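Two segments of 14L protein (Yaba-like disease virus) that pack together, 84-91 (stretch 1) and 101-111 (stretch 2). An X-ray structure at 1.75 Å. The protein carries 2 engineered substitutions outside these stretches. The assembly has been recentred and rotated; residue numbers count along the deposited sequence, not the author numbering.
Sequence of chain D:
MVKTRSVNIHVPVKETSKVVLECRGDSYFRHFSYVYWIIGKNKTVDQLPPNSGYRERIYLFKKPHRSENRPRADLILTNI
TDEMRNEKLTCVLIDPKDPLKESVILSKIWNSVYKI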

# COMPACT_ATOMS: atom_id res chain seq x y z
N MET D 84 -23.85 0.77 8.16
CA MET D 84 -22.40 0.86 7.98
C MET D 84 -22.02 1.99 7.03
O MET D 84 -21.01 2.68 7.24
CB MET D 84 -21.84 -0.47 7.45
CG MET D 84 -22.00 -1.62 8.43
SD MET D 84 -21.69 -3.24 7.70
CE MET D 84 -19.94 -3.12 7.35
N ARG D 85 -22.83 2.18 5.98
CA ARG D 85 -22.58 3.24 5.01
C ARG D 85 -22.69 4.62 5.65
O ARG D 85 -21.99 5.55 5.25
CB ARG D 85 -23.56 3.15 3.83
CG ARG D 85 -23.30 1.98 2.90
CD ARG D 85 -24.28 1.93 1.73
NE ARG D 85 -24.11 0.70 0.96
CZ ARG D 85 -24.84 -0.40 1.12
NH1 ARG D 85 -25.82 -0.42 2.01
NH2 ARG D 85 -24.59 -1.47 0.39
N ASN D 86 -23.54 4.74 6.67
CA ASN D 86 -23.81 6.02 7.31
C ASN D 86 -23.07 6.21 8.64
O ASN D 86 -23.17 7.27 9.27
CB ASN D 86 -25.31 6.21 7.52
CG ASN D 86 -26.07 6.30 6.22
OD1 ASN D 86 -25.53 6.74 5.20
ND2 ASN D 86 -27.34 5.90 6.24
N GLU D 87 -22.33 5.19 9.06
CA GLU D 87 -21.62 5.19 10.34
C GLU D 87 -20.44 6.14 10.30
O GLU D 87 -19.70 6.19 9.32
CB GLU D 87 -21.13 3.77 10.66
CG GLU D 87 -20.56 3.58 12.05
CD GLU D 87 -21.64 3.49 13.11
OE1 GLU D 87 -22.44 2.53 13.06
OE2 GLU D 87 -21.69 4.39 13.97
N LYS D 88 -20.26 6.92 11.37
CA LYS D 88 -19.05 7.73 11.51
C LYS D 88 -17.88 6.86 11.95
O LYS D 88 -17.87 6.34 13.07
CB LYS D 88 -19.26 8.88 12.50
CG LYS D 88 -18.05 9.82 12.61
CD LYS D 88 -18.35 10.99 13.53
CE LYS D 88 -17.13 11.86 13.75
NZ LYS D 88 -17.42 12.98 14.68
N LEU D 89 -16.89 6.71 11.07
CA LEU D 89 -15.76 5.84 11.34
C LEU D 89 -14.51 6.68 11.64
O LEU D 89 -14.11 7.53 10.84
CB LEU D 89 -15.50 4.92 10.14
CG LEU D 89 -16.73 4.15 9.63
CD1 LEU D 89 -16.40 3.41 8.34
CD2 LEU D 89 -17.25 3.19 10.68
N THR D 90 -13.92 6.46 12.81
CA THR D 90 -12.80 7.29 13.25
C THR D 90 -11.49 6.53 13.32
O THR D 90 -11.44 5.43 13.88
CB THR D 90 -13.10 7.89 14.63
OG1 THR D 90 -14.26 8.72 14.55
CG2 THR D 90 -11.91 8.72 15.14
N CYS D 91 -10.43 7.09 12.74
CA CYS D 91 -9.10 6.57 13.02
C CYS D 91 -8.34 7.47 14.00
O CYS D 91 -8.33 8.69 13.86
CB CYS D 91 -8.27 6.32 11.76
SG CYS D 91 -6.72 5.44 12.21
N LYS D 101 -7.34 12.56 15.71
CA LYS D 101 -8.42 11.80 15.07
C LYS D 101 -8.76 12.33 13.70
O LYS D 101 -8.68 13.53 13.44
CB LYS D 101 -9.69 11.84 15.92
CG LYS D 101 -9.59 11.20 17.29
CD LYS D 101 -10.87 11.48 18.09
CE LYS D 101 -10.78 10.98 19.52
NZ LYS D 101 -12.06 11.24 20.27
N GLU D 102 -9.13 11.41 12.82
CA GLU D 102 -9.76 11.75 11.56
C GLU D 102 -10.94 10.81 11.39
O GLU D 102 -10.91 9.68 11.88
CB GLU D 102 -8.77 11.59 10.39
CG GLU D 102 -9.33 12.06 9.07
CD GLU D 102 -9.64 13.54 9.06
OE1 GLU D 102 -8.86 14.32 9.64
OE2 GLU D 102 -10.68 13.93 8.48
N SER D 103 -11.98 11.26 10.70
CA SER D 103 -13.16 10.42 10.56
C SER D 103 -13.73 10.52 9.16
O SER D 103 -13.38 11.42 8.40
CB SER D 103 -14.22 10.78 11.61
OG SER D 103 -14.71 12.09 11.41
N VAL D 104 -14.60 9.57 8.83
CA VAL D 104 -15.26 9.56 7.54
C VAL D 104 -16.61 8.87 7.66
O VAL D 104 -16.79 7.96 8.46
CB VAL D 104 -14.39 8.84 6.47
CG1 VAL D 104 -14.14 7.39 6.85
CG2 VAL D 104 -15.04 8.94 5.09
N ILE D 105 -17.57 9.37 6.88
CA ILE D 105 -18.84 8.71 6.69
C ILE D 105 -18.91 8.35 5.21
O ILE D 105 -19.00 9.22 4.35
CB ILE D 105 -20.01 9.63 7.08
CG1 ILE D 105 -20.00 9.87 8.60
CG2 ILE D 105 -21.37 9.03 6.64
CD1 ILE D 105 -21.03 10.86 9.07
N LEU D 106 -18.84 7.05 4.93
CA LEU D 106 -18.70 6.58 3.56
C LEU D 106 -19.79 7.05 2.58
O LEU D 106 -19.48 7.41 1.45
CB LEU D 106 -18.55 5.05 3.53
CG LEU D 106 -17.24 4.65 4.22
CD1 LEU D 106 -17.17 3.15 4.47
CD2 LEU D 106 -16.05 5.14 3.39
N SER D 107 -21.05 7.05 3.01
CA SER D 107 -22.12 7.45 2.10
C SER D 107 -21.88 8.86 1.54
O SER D 107 -22.30 9.16 0.42
CB SER D 107 -23.49 7.38 2.79
OG SER D 107 -23.52 8.20 3.95
N LYS D 108 -21.21 9.70 2.31
CA LYS D 108 -20.90 11.06 1.89
C LYS D 108 -19.86 11.06 0.78
O LYS D 108 -19.94 11.85 -0.15
CB LYS D 108 -20.40 11.88 3.07
CG LYS D 108 -21.45 12.16 4.13
N ILE D 109 -18.89 10.17 0.89
CA ILE D 109 -17.87 10.06 -0.13
C ILE D 109 -18.46 9.46 -1.39
O ILE D 109 -18.23 9.95 -2.49
CB ILE D 109 -16.71 9.17 0.33
CG1 ILE D 109 -16.04 9.75 1.58
CG2 ILE D 109 -15.70 8.99 -0.78
CD1 ILE D 109 -15.18 10.96 1.29
N TRP D 110 -19.24 8.40 -1.22
CA TRP D 110 -19.75 7.65 -2.35
C TRP D 110 -20.85 8.35 -3.08
O TRP D 110 -21.06 8.10 -4.29
CB TRP D 110 -20.18 6.26 -1.91
CG TRP D 110 -19.02 5.41 -1.48
CD1 TRP D 110 -17.68 5.56 -1.82
CD2 TRP D 110 -19.05 4.23 -0.60
NE1 TRP D 110 -16.92 4.59 -1.24
CE2 TRP D 110 -17.67 3.76 -0.50
CE3 TRP D 110 -20.04 3.55 0.08
CZ2 TRP D 110 -17.33 2.66 0.25
CZ3 TRP D 110 -19.68 2.44 0.84
CH2 TRP D 110 -18.36 2.01 0.92
N ASN D 111 -21.58 9.22 -2.39
CA ASN D 111 -22.67 9.97 -3.00
C ASN D 111 -22.21 11.29 -3.59
O ASN D 111 -22.99 12.01 -4.22
CB ASN D 111 -23.79 10.21 -1.98
CG ASN D 111 -24.51 8.94 -1.58
OD1 ASN D 111 -24.32 7.89 -2.20
ND2 ASN D 111 -25.33 9.02 -0.54
O HOH W 1 -19.16 4.86 6.87

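Backbone hydrogen bonds define the main part of this contact. Strands 89-91 and 101-104 run antiparallel, their axes at 153°, and two hydrogen-bonded pairs fix the register. Leu-89 N donates to Val-104 O at 2.9 Å with a nearly straight angle of 171°, and Val-104 N returns a bond to Leu-89 O at 2.9 Å (147°). Two residues on, Cys-91 N reaches Glu-102 O at 2.8 Å and Glu-102 N reaches Cys-91 O at 3.0 Å. Between them lies the non-hydrogen-bonded pair Thr-90 and Ser-103, whose CA atoms approach to 4.1 Å; here CA-H...O contacts line the gap, Ser-103 CA lying 3.1 Å from Leu-89 O and Thr-90 CA 3.3 Å from Glu-102 O.

Beyond the strands, Ser-107 ties the two helical segments together twice: its N donates to Arg-85 O (2.9 Å, 152°), and its OG donates to Asn-86 OD1 (2.8 Å). Water 1 bridges the same region: its O lies 2.8 Å from Glu-87 O and 2.9 Å from Met-84 O, and accepts from Leu-106 N at 2.9 Å.

Apolar packing centres on buried Leu-89, whose CD1 meets Leu-106 CD1 at 4.0 Å and whose CB lies 4.3 Å from Val-104 CG1. Arg-85 CG approaches the edge of the Trp-110 ring, 4.2 Å from Trp-110 CZ3.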